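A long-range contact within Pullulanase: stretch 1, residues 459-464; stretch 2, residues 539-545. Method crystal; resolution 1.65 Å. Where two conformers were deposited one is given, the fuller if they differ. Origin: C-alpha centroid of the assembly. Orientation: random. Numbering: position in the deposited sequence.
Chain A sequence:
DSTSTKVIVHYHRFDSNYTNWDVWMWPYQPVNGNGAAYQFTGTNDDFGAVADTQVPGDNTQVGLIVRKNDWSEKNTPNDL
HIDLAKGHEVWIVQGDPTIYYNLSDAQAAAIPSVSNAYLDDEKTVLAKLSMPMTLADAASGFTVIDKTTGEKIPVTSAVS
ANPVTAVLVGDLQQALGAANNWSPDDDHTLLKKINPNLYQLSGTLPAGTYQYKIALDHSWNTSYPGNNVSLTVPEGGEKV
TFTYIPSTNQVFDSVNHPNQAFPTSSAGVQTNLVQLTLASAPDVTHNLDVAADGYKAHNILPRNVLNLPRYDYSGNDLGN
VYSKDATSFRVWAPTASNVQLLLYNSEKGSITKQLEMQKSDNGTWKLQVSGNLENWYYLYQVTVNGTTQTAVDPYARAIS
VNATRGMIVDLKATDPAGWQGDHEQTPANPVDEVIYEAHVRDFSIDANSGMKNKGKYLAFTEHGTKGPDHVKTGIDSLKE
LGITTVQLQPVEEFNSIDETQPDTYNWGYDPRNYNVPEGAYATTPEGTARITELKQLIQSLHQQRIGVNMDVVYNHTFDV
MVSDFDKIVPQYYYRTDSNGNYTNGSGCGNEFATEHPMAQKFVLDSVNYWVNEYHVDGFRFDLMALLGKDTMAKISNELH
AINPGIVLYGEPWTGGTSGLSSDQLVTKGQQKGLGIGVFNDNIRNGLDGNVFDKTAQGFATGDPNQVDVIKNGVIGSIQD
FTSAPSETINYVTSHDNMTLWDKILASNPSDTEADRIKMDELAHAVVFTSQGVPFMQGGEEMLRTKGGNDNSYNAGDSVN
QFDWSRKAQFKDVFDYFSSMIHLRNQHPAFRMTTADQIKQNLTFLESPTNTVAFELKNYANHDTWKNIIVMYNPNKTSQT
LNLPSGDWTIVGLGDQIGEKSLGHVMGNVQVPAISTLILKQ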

# COMPACT_ATOMS: atom_id res chain seq x y z
N ALA A 459 -27.32 -5.30 6.19
CA ALA A 459 -27.83 -3.99 6.61
C ALA A 459 -27.81 -2.98 5.46
O ALA A 459 -28.68 -2.12 5.38
CB ALA A 459 -27.05 -3.46 7.82
N PHE A 460 -26.83 -3.11 4.54
CA PHE A 460 -26.71 -2.24 3.37
C PHE A 460 -27.76 -2.47 2.29
O PHE A 460 -27.78 -1.77 1.27
CB PHE A 460 -25.32 -2.40 2.74
CG PHE A 460 -24.21 -1.72 3.49
CD1 PHE A 460 -23.65 -2.29 4.64
CD2 PHE A 460 -23.67 -0.52 3.02
CE1 PHE A 460 -22.61 -1.65 5.33
CE2 PHE A 460 -22.62 0.13 3.72
CZ PHE A 460 -22.08 -0.45 4.85
N THR A 461 -28.61 -3.48 2.46
CA THR A 461 -29.67 -3.76 1.48
C THR A 461 -31.02 -3.20 1.94
O THR A 461 -32.02 -3.29 1.19
CB THR A 461 -29.87 -5.29 1.23
OG1 THR A 461 -30.46 -5.91 2.40
CG2 THR A 461 -28.54 -5.98 0.90
N GLU A 462 -31.07 -2.65 3.15
CA GLU A 462 -32.34 -2.26 3.77
C GLU A 462 -32.77 -0.83 3.42
O GLU A 462 -32.12 0.13 3.81
CB GLU A 462 -32.27 -2.44 5.30
CG GLU A 462 -31.94 -3.88 5.73
CD GLU A 462 -31.91 -4.03 7.23
OE1 GLU A 462 -32.75 -3.40 7.92
OE2 GLU A 462 -31.02 -4.75 7.71
N HIS A 463 -33.88 -0.71 2.70
CA HIS A 463 -34.48 0.60 2.37
C HIS A 463 -35.48 1.08 3.41
O HIS A 463 -36.10 0.29 4.12
CB HIS A 463 -35.15 0.54 1.00
CG HIS A 463 -34.19 0.33 -0.13
ND1 HIS A 463 -33.66 1.37 -0.86
CD2 HIS A 463 -33.62 -0.80 -0.62
CE1 HIS A 463 -32.83 0.89 -1.76
NE2 HIS A 463 -32.78 -0.42 -1.64
N GLY A 464 -35.62 2.40 3.50
CA GLY A 464 -36.65 3.02 4.35
C GLY A 464 -36.31 3.00 5.83
O GLY A 464 -37.20 3.19 6.67
N GLN A 539 -24.60 -5.18 -4.84
CA GLN A 539 -25.76 -5.00 -5.72
C GLN A 539 -26.64 -3.83 -5.28
O GLN A 539 -27.09 -3.01 -6.12
CB GLN A 539 -26.57 -6.31 -5.75
CG GLN A 539 -27.77 -6.31 -6.65
CD GLN A 539 -28.48 -7.66 -6.63
OE1 GLN A 539 -28.64 -8.28 -5.57
NE2 GLN A 539 -28.91 -8.10 -7.80
N SER A 540 -26.89 -3.75 -3.98
CA SER A 540 -27.75 -2.72 -3.40
C SER A 540 -27.18 -1.33 -3.62
O SER A 540 -27.89 -0.41 -4.00
CB SER A 540 -27.92 -2.94 -1.88
OG SER A 540 -28.71 -1.91 -1.31
N LEU A 541 -25.89 -1.18 -3.33
CA LEU A 541 -25.21 0.10 -3.47
C LEU A 541 -25.21 0.51 -4.95
O LEU A 541 -25.53 1.66 -5.26
CB LEU A 541 -23.81 0.09 -2.86
CG LEU A 541 -23.79 0.10 -1.30
CD1 LEU A 541 -22.39 -0.04 -0.76
CD2 LEU A 541 -24.45 1.40 -0.75
N HIS A 542 -24.91 -0.44 -5.84
CA HIS A 542 -24.91 -0.15 -7.27
C HIS A 542 -26.28 0.34 -7.75
O HIS A 542 -26.35 1.26 -8.57
CB HIS A 542 -24.52 -1.38 -8.11
CG HIS A 542 -23.06 -1.74 -8.08
ND1 HIS A 542 -22.06 -0.92 -7.60
CD2 HIS A 542 -22.44 -2.84 -8.58
CE1 HIS A 542 -20.89 -1.52 -7.76
NE2 HIS A 542 -21.09 -2.67 -8.38
N GLN A 543 -27.36 -0.26 -7.23
CA GLN A 543 -28.72 0.18 -7.59
C GLN A 543 -28.98 1.63 -7.21
O GLN A 543 -29.85 2.27 -7.79
CB GLN A 543 -29.78 -0.69 -6.92
CG GLN A 543 -30.03 -2.02 -7.62
CD GLN A 543 -30.70 -3.04 -6.69
OE1 GLN A 543 -31.08 -2.71 -5.56
NE2 GLN A 543 -30.82 -4.27 -7.16
N GLN A 544 -28.23 2.14 -6.23
CA GLN A 544 -28.35 3.55 -5.83
C GLN A 544 -27.23 4.42 -6.44
O GLN A 544 -27.01 5.55 -6.00
CB GLN A 544 -28.39 3.68 -4.28
CG GLN A 544 -29.53 2.85 -3.61
CD GLN A 544 -30.87 2.90 -4.34
OE1 GLN A 544 -31.48 1.86 -4.60
NE2 GLN A 544 -31.32 4.10 -4.69
N ARG A 545 -26.55 3.89 -7.46
CA ARG A 545 -25.45 4.58 -8.14
C ARG A 545 -24.30 4.92 -7.17
O ARG A 545 -23.65 5.98 -7.27
CB ARG A 545 -25.97 5.81 -8.91
CG ARG A 545 -27.05 5.43 -9.95
CD ARG A 545 -27.84 6.64 -10.49
NE ARG A 545 -28.51 7.40 -9.42
CZ ARG A 545 -29.62 7.03 -8.78
NH1 ARG A 545 -30.24 5.88 -9.07
NH2 ARG A 545 -30.12 7.81 -7.84
O HOH W 1 -31.74 -3.43 -1.55
O HOH W 2 -30.71 -0.56 -3.51

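The contact is a small, largely polar junction in which a helix and the residues just after it meet a 3-10 segment and the loop that follows it, held by one direct hydrogen bond and two bridging waters and flanked by an apolar pair. Together the two stretches bury 257 Å², and the backbones come nearest at Thr461 and Ser540, whose CA atoms lie 5.3 Å apart. At this point the CA-to-CB bond of Ser540 points toward the other stretch.

Ser540, with chi1 in the t well, donates from OG to the carbonyl O of Phe460 at 2.7 Å, a short bond that ties the helix directly to the 3-10 backbone. The same hydroxyl lies 3.5 Å from Thr461 CA, and the methyl CG2 of Thr461 rests 4.2 Å from Ser540 CB. Beside this polar link, the CA-to-CB bond of Phe460 also points toward the other stretch, and its ring atom CD2 meets Leu541 CD1 at 4.0 Å. Leu541 leaves the backbone sideways, but its m,t rotamer brings the end of the side chain nearer, so that two buried hydrocarbon groups pack together.

Farther along, the CA-to-CB bond of His463 points sideways, but the end of the side chain comes nearer to the second stretch. Its ring presents an edge to Gln544, with CE1 3.3 Å from OE1, an approach that sets a polarized ring carbon against a carbonyl oxygen. Water 2 reinforces this meeting: it lies within hydrogen-bonding distance of His463 NE2 (2.8 Å), Gln544 OE1 (2.8 Å) and Ser540 O (2.9 Å), and can donate to either oxygen. Water 1 donates to Thr461 O at 2.8 Å, weakly accepts from His463 NE2 (3.2 Å) and weakly donates to Ser540 OG (3.4 Å). The waters thus extend the polar contact beyond the single direct hydrogen bond.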